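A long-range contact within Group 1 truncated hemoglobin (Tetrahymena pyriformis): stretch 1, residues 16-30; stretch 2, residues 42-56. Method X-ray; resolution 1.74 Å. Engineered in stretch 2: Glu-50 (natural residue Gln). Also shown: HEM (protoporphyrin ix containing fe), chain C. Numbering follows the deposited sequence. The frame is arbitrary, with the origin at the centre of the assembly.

Stretch 1, residues 16-30: AMKAAVPLFYKKVLA
Stretch 2 (42-56) DMDHQTKQETDFLTM

The most unusual feature of this contact is a polar cluster against one face of the heme: Tyr-25 OH bonds to water 1 at 3.0 Å, and that water binds HEM FE at 2.2 Å. The engineered Glu-50 (chi1 t) brings its OE1 within 2.3 Å of Tyr-25 OH, too short for a hydrogen bond, so nothing should be rested on that pair.

Away from the heme, the packing illustrates how helices interlock by knobs and holes. Helices 16-28 and 43-56 run with a closest axial approach of 9.7 Å and 126° between their N-to-C directions, Val-21 and Thr-51 closest in register (CA to CA, 6.2 Å). The first is kinked at Pro-22, whose ring nitrogen has no proton to donate. Val-21 (t) enters a hole formed by Thr-47, Glu-50, Thr-51 and Leu-54; Val-21 CG2 lies 3.5 Å from Thr-51 OG1. Tyr-25 (m) fills the next, where Met-43 (m, m, m) lays CE over the ring face, 3.6 Å from its centroid.

Threonines suit the seam because each m rotamer returns its hydroxyl to its own helix: Thr-51 OG1 donates to Thr-47 O at 2.7 Å, while its methyl CG2 meets Met-17 CG at 3.6 Å. Met-17 (t, p) also packs SD 4.0 Å from Leu-54 CB. Altogether 565 Å² is buried, without a clear direct hydrogen bond between the stretches.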

ATOM      1  N   ALA A  16       2.047  -7.867 -11.735  1.00 32.22           N
ATOM      2  CA  ALA A  16       0.908  -6.999 -11.321  1.00 31.62           C
ATOM      3  C   ALA A  16       1.327  -6.118 -10.139  1.00 30.77           C
ATOM      4  O   ALA A  16       0.957  -4.943 -10.124  1.00 31.44           O
ATOM      5  CB  ALA A  16      -0.330  -7.857 -10.861  1.00 34.01           C
ATOM      6  N   MET A  17       2.084  -6.622  -9.188  1.00 29.82           N
ATOM      7  CA  MET A  17       2.466  -5.820  -8.050  1.00 29.46           C
ATOM      8  C   MET A  17       3.398  -4.675  -8.547  1.00 29.65           C
ATOM      9  O   MET A  17       3.312  -3.542  -8.002  1.00 29.88           O
ATOM     10  CB  MET A  17       3.214  -6.634  -7.002  1.00 30.03           C
ATOM     11  CG  MET A  17       3.399  -5.763  -5.833  1.00 39.30           C
ATOM     12  SD  MET A  17       1.800  -5.371  -4.883  1.00 42.57           S
ATOM     13  CE  MET A  17       1.020  -7.104  -5.341  1.00 28.32           C
ATOM     14  N   LYS A  18       4.319  -4.991  -9.418  1.00 28.96           N
ATOM     15  CA  LYS A  18       5.242  -3.972  -9.932  1.00 29.04           C
ATOM     16  C   LYS A  18       4.537  -2.857 -10.660  1.00 30.74           C
ATOM     17  O   LYS A  18       5.059  -1.715 -10.730  1.00 31.78           O
ATOM     18  CB  LYS A  18       6.332  -4.595 -10.827  1.00 31.43           C
ATOM     19  CG  LYS A  18       7.284  -5.381  -9.854  1.00 33.70           C
ATOM     20  CD  LYS A  18       8.419  -5.828 -10.796  1.00 40.87           C
ATOM     21  CE  LYS A  18       9.462  -6.465  -9.885  1.00 43.93           C
ATOM     22  NZ  LYS A  18      10.580  -6.786 -10.800  1.00 54.57           N
ATOM     23  N   ALA A  19       3.423  -3.168 -11.331  1.00 29.96           N
ATOM     24  CA  ALA A  19       2.594  -2.117 -11.986  1.00 29.76           C
ATOM     25  C   ALA A  19       1.685  -1.405 -10.929  1.00 28.82           C
ATOM     26  O   ALA A  19       1.481  -0.194 -10.991  1.00 28.65           O
ATOM     27  CB  ALA A  19       1.745  -2.746 -13.105  1.00 31.31           C
ATOM     28  N   ALA A  20       1.197  -2.121  -9.932  1.00 27.70           N
ATOM     29  CA  ALA A  20       0.230  -1.521  -9.000  1.00 26.96           C
ATOM     30  C   ALA A  20       0.882  -0.450  -8.100  1.00 28.07           C
ATOM     31  O   ALA A  20       0.297   0.602  -7.863  1.00 26.70           O
ATOM     32  CB  ALA A  20      -0.319  -2.650  -8.123  1.00 27.02           C
ATOM     33  N   VAL A  21       2.102  -0.733  -7.606  1.00 27.59           N
ATOM     34  CA  VAL A  21       2.649   0.267  -6.644  1.00 27.04           C
ATOM     35  C   VAL A  21       2.889   1.643  -7.285  1.00 27.07           C
ATOM     36  O   VAL A  21       2.482   2.636  -6.681  1.00 25.82           O
ATOM     37  CB  VAL A  21       3.857  -0.277  -5.865  1.00 26.75           C
ATOM     38  CG1 VAL A  21       4.350   0.824  -4.903  1.00 31.72           C
ATOM     39  CG2 VAL A  21       3.345  -1.449  -4.996  1.00 28.77           C
ATOM     40  N   PRO A  22       3.486   1.738  -8.487  1.00 27.18           N
ATOM     41  CA  PRO A  22       3.691   3.107  -9.066  1.00 27.68           C
ATOM     42  C   PRO A  22       2.374   3.738  -9.484  1.00 28.15           C
ATOM     43  O   PRO A  22       2.231   4.972  -9.461  1.00 29.17           O
ATOM     44  CB  PRO A  22       4.572   2.888 -10.279  1.00 28.47           C
ATOM     45  CG  PRO A  22       5.152   1.481 -10.104  1.00 30.35           C
ATOM     46  CD  PRO A  22       4.333   0.689  -9.133  1.00 26.54           C
ATOM     47  N   LEU A  23       1.396   2.888  -9.852  1.00 27.68           N
ATOM     48  CA  LEU A  23       0.089   3.513 -10.187  1.00 29.79           C
ATOM     49  C   LEU A  23      -0.580   4.045  -8.919  1.00 27.24           C
ATOM     50  O   LEU A  23      -1.118   5.181  -8.854  1.00 29.22           O
ATOM     51  CB  LEU A  23      -0.864   2.504 -10.857  1.00 31.75           C
ATOM     52  CG  LEU A  23      -2.268   3.042 -11.207  1.00 31.41           C
ATOM     53  CD1 LEU A  23      -2.242   4.512 -11.881  1.00 30.63           C
ATOM     54  CD2 LEU A  23      -3.043   1.932 -12.084  1.00 33.68           C
ATOM     55  N   PHE A  24      -0.479   3.286  -7.840  1.00 25.33           N
ATOM     56  CA  PHE A  24      -1.009   3.707  -6.572  1.00 25.99           C
ATOM     57  C   PHE A  24      -0.281   4.973  -6.146  1.00 27.13           C
ATOM     58  O   PHE A  24      -0.951   5.948  -5.742  1.00 28.07           O
ATOM     59  CB  PHE A  24      -0.712   2.555  -5.608  1.00 24.15           C
ATOM     60  CG  PHE A  24      -0.726   2.919  -4.126  1.00 25.98           C
ATOM     61  CD1 PHE A  24      -1.974   3.178  -3.473  1.00 26.71           C
ATOM     62  CD2 PHE A  24       0.457   2.991  -3.395  1.00 27.50           C
ATOM     63  CE1 PHE A  24      -1.958   3.507  -2.099  1.00 26.38           C
ATOM     64  CE2 PHE A  24       0.446   3.283  -1.994  1.00 30.46           C
ATOM     65  CZ  PHE A  24      -0.740   3.525  -1.365  1.00 26.42           C
ATOM     66  N   TYR A  25       1.049   5.042  -6.272  1.00 27.33           N
ATOM     67  CA  TYR A  25       1.672   6.374  -5.925  1.00 27.27           C
ATOM     68  C   TYR A  25       1.266   7.484  -6.885  1.00 30.20           C
ATOM     69  O   TYR A  25       1.271   8.645  -6.443  1.00 30.32           O
ATOM     70  CB  TYR A  25       3.213   6.259  -5.811  1.00 28.56           C
ATOM     71  CG  TYR A  25       3.481   5.816  -4.392  1.00 30.72           C
ATOM     72  CD1 TYR A  25       4.002   4.556  -4.102  1.00 32.71           C
ATOM     73  CD2 TYR A  25       3.109   6.690  -3.341  1.00 34.25           C
ATOM     74  CE1 TYR A  25       4.106   4.140  -2.745  1.00 34.85           C
ATOM     75  CE2 TYR A  25       3.263   6.315  -2.080  1.00 35.55           C
ATOM     76  CZ  TYR A  25       3.751   5.080  -1.792  1.00 34.51           C
ATOM     77  OH  TYR A  25       3.797   4.939  -0.413  1.00 39.38           O
ATOM     78  N   LYS A  26       1.029   7.235  -8.186  1.00 28.26           N
ATOM     79  CA  LYS A  26       0.538   8.328  -9.017  1.00 30.01           C
ATOM     80  C   LYS A  26      -0.766   8.872  -8.409  1.00 31.29           C
ATOM     81  O   LYS A  26      -0.999  10.100  -8.427  1.00 34.04           O
ATOM     82  CB  LYS A  26       0.275   7.814 -10.471  1.00 29.03           C
ATOM     83  CG  LYS A  26      -0.320   8.796 -11.425  1.00 33.52           C
ATOM     84  CD  LYS A  26      -0.624   8.053 -12.708  1.00 33.13           C
ATOM     85  CE  LYS A  26      -1.034   8.803 -13.965  1.00 41.81           C
ATOM     86  NZ  LYS A  26      -2.078   9.714 -13.593  1.00 48.48           N
ATOM     87  N   LYS A  27      -1.618   7.997  -7.877  1.00 28.29           N
ATOM     88  CA  LYS A  27      -2.888   8.516  -7.334  1.00 28.00           C
ATOM     89  C   LYS A  27      -2.606   9.171  -5.999  1.00 28.01           C
ATOM     90  O   LYS A  27      -3.142  10.243  -5.723  1.00 28.85           O
ATOM     91  CB  LYS A  27      -3.848   7.327  -7.090  1.00 28.22           C
ATOM     92  CG  LYS A  27      -4.307   6.816  -8.514  1.00 28.79           C
ATOM     93  CD  LYS A  27      -5.356   5.658  -8.199  1.00 29.96           C
ATOM     94  CE  LYS A  27      -5.762   4.962  -9.560  1.00 33.38           C
ATOM     95  NZ  LYS A  27      -6.502   5.859 -10.453  1.00 41.91           N
ATOM     96  N   VAL A  28      -1.794   8.519  -5.158  1.00 26.78           N
ATOM     97  CA  VAL A  28      -1.530   9.129  -3.800  1.00 27.04           C
ATOM     98  C   VAL A  28      -0.883  10.515  -3.947  1.00 28.79           C
ATOM     99  O   VAL A  28      -1.259  11.452  -3.211  1.00 29.47           O
ATOM    100  CB  VAL A  28      -0.596   8.166  -3.008  1.00 28.53           C
ATOM    101  CG1 VAL A  28       0.076   8.844  -1.799  1.00 28.83           C
ATOM    102  CG2 VAL A  28      -1.375   6.906  -2.534  1.00 25.56           C
ATOM    103  N   LEU A  29       0.047  10.668  -4.900  1.00 28.48           N
ATOM    104  CA  LEU A  29       0.742  11.940  -5.037  1.00 29.72           C
ATOM    105  C   LEU A  29      -0.112  13.012  -5.685  1.00 31.17           C
ATOM    106  O   LEU A  29       0.337  14.163  -5.812  1.00 33.58           O
ATOM    107  CB  LEU A  29       2.048  11.734  -5.896  1.00 30.75           C
ATOM    108  CG  LEU A  29       3.064  10.829  -5.142  1.00 33.57           C
ATOM    109  CD1 LEU A  29       4.347  10.427  -6.060  1.00 29.33           C
ATOM    110  CD2 LEU A  29       3.627  11.460  -3.786  1.00 33.92           C
ATOM    111  N   ALA A  30      -1.343  12.665  -6.077  1.00 31.52           N
ATOM    112  CA  ALA A  30      -2.320  13.637  -6.600  1.00 33.33           C
ATOM    113  C   ALA A  30      -3.475  13.847  -5.597  1.00 33.38           C
ATOM    114  O   ALA A  30      -4.442  14.595  -5.867  1.00 34.94           O
ATOM    115  CB  ALA A  30      -2.867  13.202  -7.950  1.00 35.46           C
ATOM    116  N   ASP A  42      12.293   9.630  -0.979  1.00 39.61           N
ATOM    117  CA  ASP A  42      12.928   9.118  -2.184  1.00 41.99           C
ATOM    118  C   ASP A  42      11.897   8.093  -2.728  1.00 39.15           C
ATOM    119  O   ASP A  42      11.721   6.986  -2.116  1.00 37.95           O
ATOM    120  CB  ASP A  42      14.246   8.422  -1.814  1.00 41.89           C
ATOM    121  CG  ASP A  42      14.873   7.670  -2.969  1.00 49.23           C
ATOM    122  OD1 ASP A  42      14.237   7.206  -3.965  1.00 44.90           O
ATOM    123  OD2 ASP A  42      16.110   7.608  -2.903  1.00 55.57           O
ATOM    124  N   MET A  43      11.213   8.415  -3.823  1.00 39.01           N
ATOM    125  CA  MET A  43      10.093   7.579  -4.265  1.00 37.40           C
ATOM    126  C   MET A  43      10.565   6.247  -4.913  1.00 37.03           C
ATOM    127  O   MET A  43       9.810   5.246  -4.878  1.00 36.34           O
ATOM    128  CB  MET A  43       9.106   8.340  -5.177  1.00 37.23           C
ATOM    129  CG  MET A  43       8.323   9.485  -4.409  1.00 39.39           C
ATOM    130  SD  MET A  43       7.435   8.946  -3.025  1.00 41.81           S
ATOM    131  CE  MET A  43       6.383   7.663  -3.637  1.00 39.53           C
ATOM    132  N   ASP A  44      11.749   6.229  -5.480  1.00 39.40           N
ATOM    133  CA  ASP A  44      12.253   4.930  -5.975  1.00 40.11           C
ATOM    134  C   ASP A  44      12.425   3.964  -4.788  1.00 37.91           C
ATOM    135  O   ASP A  44      11.972   2.780  -4.838  1.00 35.76           O
ATOM    136  CB  ASP A  44      13.557   5.113  -6.708  1.00 42.96           C
ATOM    137  CG  ASP A  44      13.345   5.793  -8.081  1.00 49.92           C
ATOM    138  OD1 ASP A  44      12.169   5.791  -8.621  1.00 49.05           O
ATOM    139  OD2 ASP A  44      14.346   6.319  -8.596  1.00 58.81           O
ATOM    140  N   HIS A  45      13.060   4.459  -3.728  1.00 38.88           N
ATOM    141  CA  HIS A  45      13.209   3.657  -2.549  1.00 39.38           C
ATOM    142  C   HIS A  45      11.885   3.207  -1.974  1.00 35.55           C
ATOM    143  O   HIS A  45      11.669   2.045  -1.527  1.00 34.59           O
ATOM    144  CB  HIS A  45      13.984   4.407  -1.438  1.00 43.55           C
ATOM    145  CG  HIS A  45      14.475   3.473  -0.374  1.00 46.85           C
ATOM    146  ND1 HIS A  45      13.974   3.462   0.909  1.00 47.74           N
ATOM    147  CD2 HIS A  45      15.330   2.415  -0.463  1.00 49.79           C
ATOM    148  CE1 HIS A  45      14.579   2.513   1.601  1.00 43.25           C
ATOM    149  NE2 HIS A  45      15.388   1.854   0.798  1.00 50.34           N
ATOM    150  N   GLN A  46      10.969   4.164  -1.779  1.00 32.17           N
ATOM    151  CA  GLN A  46       9.677   3.872  -1.215  1.00 31.46           C
ATOM    152  C   GLN A  46       8.891   2.858  -2.081  1.00 29.45           C
ATOM    153  O   GLN A  46       8.240   1.914  -1.561  1.00 28.25           O
ATOM    154  CB  GLN A  46       8.885   5.195  -1.098  1.00 30.96           C
ATOM    155  CG  GLN A  46       7.449   4.980  -0.505  1.00 28.17           C
ATOM    156  CD  GLN A  46       7.522   4.500   0.947  1.00 32.69           C
ATOM    157  OE1 GLN A  46       8.562   4.711   1.603  1.00 31.12           O
ATOM    158  NE2 GLN A  46       6.447   3.868   1.416  1.00 31.57           N
ATOM    159  N   THR A  47       8.974   3.051  -3.396  1.00 29.83           N
ATOM    160  CA  THR A  47       8.264   2.088  -4.246  1.00 30.59           C
ATOM    161  C   THR A  47       8.841   0.653  -4.043  1.00 29.46           C
ATOM    162  O   THR A  47       8.097  -0.349  -3.966  1.00 28.60           O
ATOM    163  CB  THR A  47       8.412   2.531  -5.763  1.00 32.27           C
ATOM    164  OG1 THR A  47       7.675   3.752  -5.888  1.00 34.43           O
ATOM    165  CG2 THR A  47       7.742   1.492  -6.688  1.00 34.55           C
ATOM    166  N   LYS A  48      10.149   0.552  -3.920  1.00 29.01           N
ATOM    167  CA  LYS A  48      10.720  -0.764  -3.726  1.00 32.13           C
ATOM    168  C   LYS A  48      10.340  -1.377  -2.357  1.00 29.55           C
ATOM    169  O   LYS A  48       9.880  -2.554  -2.260  1.00 28.38           O
ATOM    170  CB  LYS A  48      12.219  -0.660  -3.719  1.00 33.90           C
ATOM    171  CG  LYS A  48      12.889  -2.072  -3.742  1.00 42.62           C
ATOM    172  CD  LYS A  48      13.546  -2.337  -2.359  1.00 51.36           C
ATOM    173  CE  LYS A  48      14.707  -3.360  -2.654  1.00 59.55           C
ATOM    174  NZ  LYS A  48      14.077  -4.726  -2.428  1.00 48.82           N
ATOM    175  N   GLN A  49      10.450  -0.597  -1.285  1.00 29.18           N
ATOM    176  CA  GLN A  49      10.064  -1.133   0.026  1.00 28.85           C
ATOM    177  C   GLN A  49       8.620  -1.528   0.065  1.00 27.60           C
ATOM    178  O   GLN A  49       8.201  -2.545   0.646  1.00 27.68           O
ATOM    179  CB  GLN A  49      10.293  -0.024   1.116  1.00 29.39           C
ATOM    180  CG  GLN A  49      11.762   0.245   1.315  1.00 30.90           C
ATOM    181  CD  GLN A  49      12.485  -1.063   1.751  1.00 39.91           C
ATOM    182  OE1 GLN A  49      12.182  -1.612   2.780  1.00 49.54           O
ATOM    183  NE2 GLN A  49      13.374  -1.500   1.023  1.00 40.11           N
ATOM    184  N   GLU A  50       7.758  -0.649  -0.422  1.00 26.57           N
ATOM    185  CA  GLU A  50       6.324  -0.932  -0.378  1.00 26.80           C
ATOM    186  C   GLU A  50       5.909  -2.088  -1.288  1.00 27.31           C
ATOM    187  O   GLU A  50       5.024  -2.898  -0.945  1.00 27.54           O
ATOM    188  CB  GLU A  50       5.593   0.386  -0.718  1.00 30.71           C
ATOM    189  CG  GLU A  50       4.143   0.314  -0.516  1.00 36.45           C
ATOM    190  CD  GLU A  50       3.621   1.651   0.128  1.00 33.90           C
ATOM    191  OE1 GLU A  50       4.309   2.790   0.052  1.00 41.40           O
ATOM    192  OE2 GLU A  50       2.435   1.606   0.325  1.00 37.29           O
ATOM    193  N   THR A  51       6.547  -2.194  -2.431  1.00 26.33           N
ATOM    194  CA  THR A  51       6.308  -3.412  -3.269  1.00 27.26           C
ATOM    195  C   THR A  51       6.740  -4.653  -2.431  1.00 27.80           C
ATOM    196  O   THR A  51       5.985  -5.644  -2.364  1.00 28.55           O
ATOM    197  CB  THR A  51       7.113  -3.387  -4.544  1.00 29.44           C
ATOM    198  OG1 THR A  51       6.731  -2.214  -5.330  1.00 29.02           O
ATOM    199  CG2 THR A  51       6.843  -4.665  -5.415  1.00 29.47           C
ATOM    200  N   ASP A  52       7.908  -4.597  -1.790  1.00 27.78           N
ATOM    201  CA  ASP A  52       8.295  -5.819  -0.990  1.00 28.56           C
ATOM    202  C   ASP A  52       7.279  -6.029   0.137  1.00 27.46           C
ATOM    203  O   ASP A  52       6.967  -7.180   0.475  1.00 27.76           O
ATOM    204  CB  ASP A  52       9.654  -5.591  -0.301  1.00 28.00           C
ATOM    205  CG  ASP A  52      10.836  -5.609  -1.294  1.00 30.77           C
ATOM    206  OD1 ASP A  52      11.957  -5.181  -0.911  1.00 34.69           O
ATOM    207  OD2 ASP A  52      10.712  -6.118  -2.439  1.00 33.01           O
ATOM    208  N   PHE A  53       6.848  -4.959   0.774  1.00 26.11           N
ATOM    209  CA  PHE A  53       5.942  -5.111   1.928  1.00 26.03           C
ATOM    210  C   PHE A  53       4.570  -5.692   1.515  1.00 26.87           C
ATOM    211  O   PHE A  53       4.088  -6.673   2.084  1.00 25.67           O
ATOM    212  CB  PHE A  53       5.672  -3.748   2.615  1.00 26.44           C
ATOM    213  CG  PHE A  53       4.929  -3.917   3.897  1.00 25.73           C
ATOM    214  CD1 PHE A  53       5.571  -4.518   4.954  1.00 23.90           C
ATOM    215  CD2 PHE A  53       3.611  -3.389   4.058  1.00 28.34           C
ATOM    216  CE1 PHE A  53       4.915  -4.662   6.235  1.00 25.49           C
ATOM    217  CE2 PHE A  53       2.954  -3.547   5.281  1.00 29.75           C
ATOM    218  CZ  PHE A  53       3.601  -4.170   6.398  1.00 28.14           C
ATOM    219  N   LEU A  54       3.946  -5.110   0.482  1.00 26.37           N
ATOM    220  CA  LEU A  54       2.662  -5.626   0.053  1.00 25.32           C
ATOM    221  C   LEU A  54       2.796  -7.010  -0.554  1.00 27.06           C
ATOM    222  O   LEU A  54       1.880  -7.816  -0.393  1.00 28.02           O
ATOM    223  CB  LEU A  54       1.956  -4.680  -0.944  1.00 25.90           C
ATOM    224  CG  LEU A  54       1.631  -3.306  -0.322  1.00 25.68           C
ATOM    225  CD1 LEU A  54       1.059  -2.413  -1.579  1.00 30.31           C
ATOM    226  CD2 LEU A  54       0.646  -3.402   0.862  1.00 26.17           C
ATOM    227  N   THR A  55       3.896  -7.327  -1.243  1.00 26.11           N
ATOM    228  CA  THR A  55       4.082  -8.685  -1.780  1.00 26.07           C
ATOM    229  C   THR A  55       4.079  -9.644  -0.625  1.00 27.56           C
ATOM    230  O   THR A  55       3.477 -10.690  -0.692  1.00 27.90           O
ATOM    231  CB  THR A  55       5.420  -8.743  -2.488  1.00 26.49           C
ATOM    232  OG1 THR A  55       5.284  -7.851  -3.680  1.00 27.95           O
ATOM    233  CG2 THR A  55       5.732 -10.139  -3.038  1.00 27.77           C
ATOM    234  N   MET A  56       4.856  -9.283   0.411  1.00 26.33           N
ATOM    235  CA  MET A  56       4.898 -10.218   1.595  1.00 27.69           C
ATOM    236  C   MET A  56       3.484 -10.301   2.223  1.00 27.84           C
ATOM    237  O   MET A  56       2.966 -11.401   2.536  1.00 28.94           O
ATOM    238  CB  MET A  56       5.886  -9.586   2.611  1.00 28.21           C
ATOM    239  CG  MET A  56       5.973 -10.445   3.973  1.00 26.15           C
ATOM    240  SD  MET A  56       4.667  -9.846   5.111  1.00 28.94           S
ATOM    241  CE  MET A  56       5.319  -8.145   5.458  1.00 27.92           C
TER
HETATM  242  CHA HEM C 144       6.971   4.566   4.961  1.00 23.17           C
HETATM  243  CHB HEM C 144       3.273   7.764   4.488  1.00 25.45           C
HETATM  244  CHC HEM C 144       0.109   4.186   5.144  1.00 22.00           C
HETATM  245  CHD HEM C 144       3.720   1.032   4.110  1.00 23.46           C
HETATM  246  C1A HEM C 144       6.238   5.727   4.782  1.00 23.47           C
HETATM  247  C2A HEM C 144       6.789   7.085   4.655  1.00 26.29           C
HETATM  248  C3A HEM C 144       5.787   7.921   4.490  1.00 26.65           C
HETATM  249  C4A HEM C 144       4.540   7.193   4.564  1.00 25.03           C
HETATM  250  CMA HEM C 144       5.768   9.444   4.274  1.00 24.55           C
HETATM  251  CAA HEM C 144       8.339   7.379   4.549  1.00 30.04           C
HETATM  252  CBA HEM C 144       9.155   8.343   5.437  1.00 37.70           C
HETATM  253  CGA HEM C 144      10.474   8.436   4.450  1.00 37.25           C
HETATM  254  O1A HEM C 144      11.295   7.449   4.447  1.00 42.09           O
HETATM  255  O2A HEM C 144      10.511   9.200   3.410  1.00 37.30           O
HETATM  256  C1B HEM C 144       2.087   7.012   4.722  1.00 24.12           C
HETATM  257  C2B HEM C 144       0.812   7.685   4.911  1.00 24.78           C
HETATM  258  C3B HEM C 144      -0.047   6.693   5.195  1.00 24.70           C
HETATM  259  C4B HEM C 144       0.708   5.472   5.089  1.00 23.53           C
HETATM  260  CMB HEM C 144       0.503   9.181   4.872  1.00 25.00           C
HETATM  261  CAB HEM C 144      -1.530   6.894   5.536  1.00 24.25           C
HETATM  262  CBB HEM C 144      -1.909   6.175   6.581  1.00 27.48           C
HETATM  263  C1C HEM C 144       0.815   3.010   4.839  1.00 22.90           C
HETATM  264  C2C HEM C 144       0.203   1.720   4.627  1.00 23.82           C
HETATM  265  C3C HEM C 144       1.224   0.895   4.322  1.00 22.82           C
HETATM  266  C4C HEM C 144       2.462   1.615   4.330  1.00 24.83           C
HETATM  267  CMC HEM C 144      -1.356   1.450   4.703  1.00 25.18           C
HETATM  268  CAC HEM C 144       1.189  -0.629   3.927  1.00 26.64           C
HETATM  269  CBC HEM C 144       0.108  -1.370   4.167  1.00 32.14           C
HETATM  270  C1D HEM C 144       4.915   1.742   4.282  1.00 24.11           C
HETATM  271  C2D HEM C 144       6.195   1.112   4.099  1.00 23.23           C
HETATM  272  C3D HEM C 144       7.145   2.166   4.377  1.00 24.96           C
HETATM  273  C4D HEM C 144       6.353   3.310   4.690  1.00 23.14           C
HETATM  274  CMD HEM C 144       6.566  -0.334   3.735  1.00 25.13           C
HETATM  275  CAD HEM C 144       8.644   2.052   4.308  1.00 25.20           C
HETATM  276  CBD HEM C 144       9.280   1.583   5.547  1.00 25.05           C
HETATM  277  CGD HEM C 144      10.789   1.384   5.276  1.00 31.11           C
HETATM  278  O1D HEM C 144      11.448   0.696   6.049  1.00 30.56           O
HETATM  279  O2D HEM C 144      11.368   2.181   4.420  1.00 33.38           O
HETATM  280  NA  HEM C 144       4.860   5.876   4.727  1.00 23.92           N
HETATM  281  NB  HEM C 144       2.126   5.610   4.842  1.00 24.92           N
HETATM  282  NC  HEM C 144       2.166   2.929   4.671  1.00 23.14           N
HETATM  283  ND  HEM C 144       4.966   3.128   4.591  1.00 25.98           N
HETATM  284 FE   HEM C 144       3.534   4.399   4.741  1.00 24.46          FE
HETATM  285  O   HOH W   1       3.397   4.446   2.542  1.00 29.46           O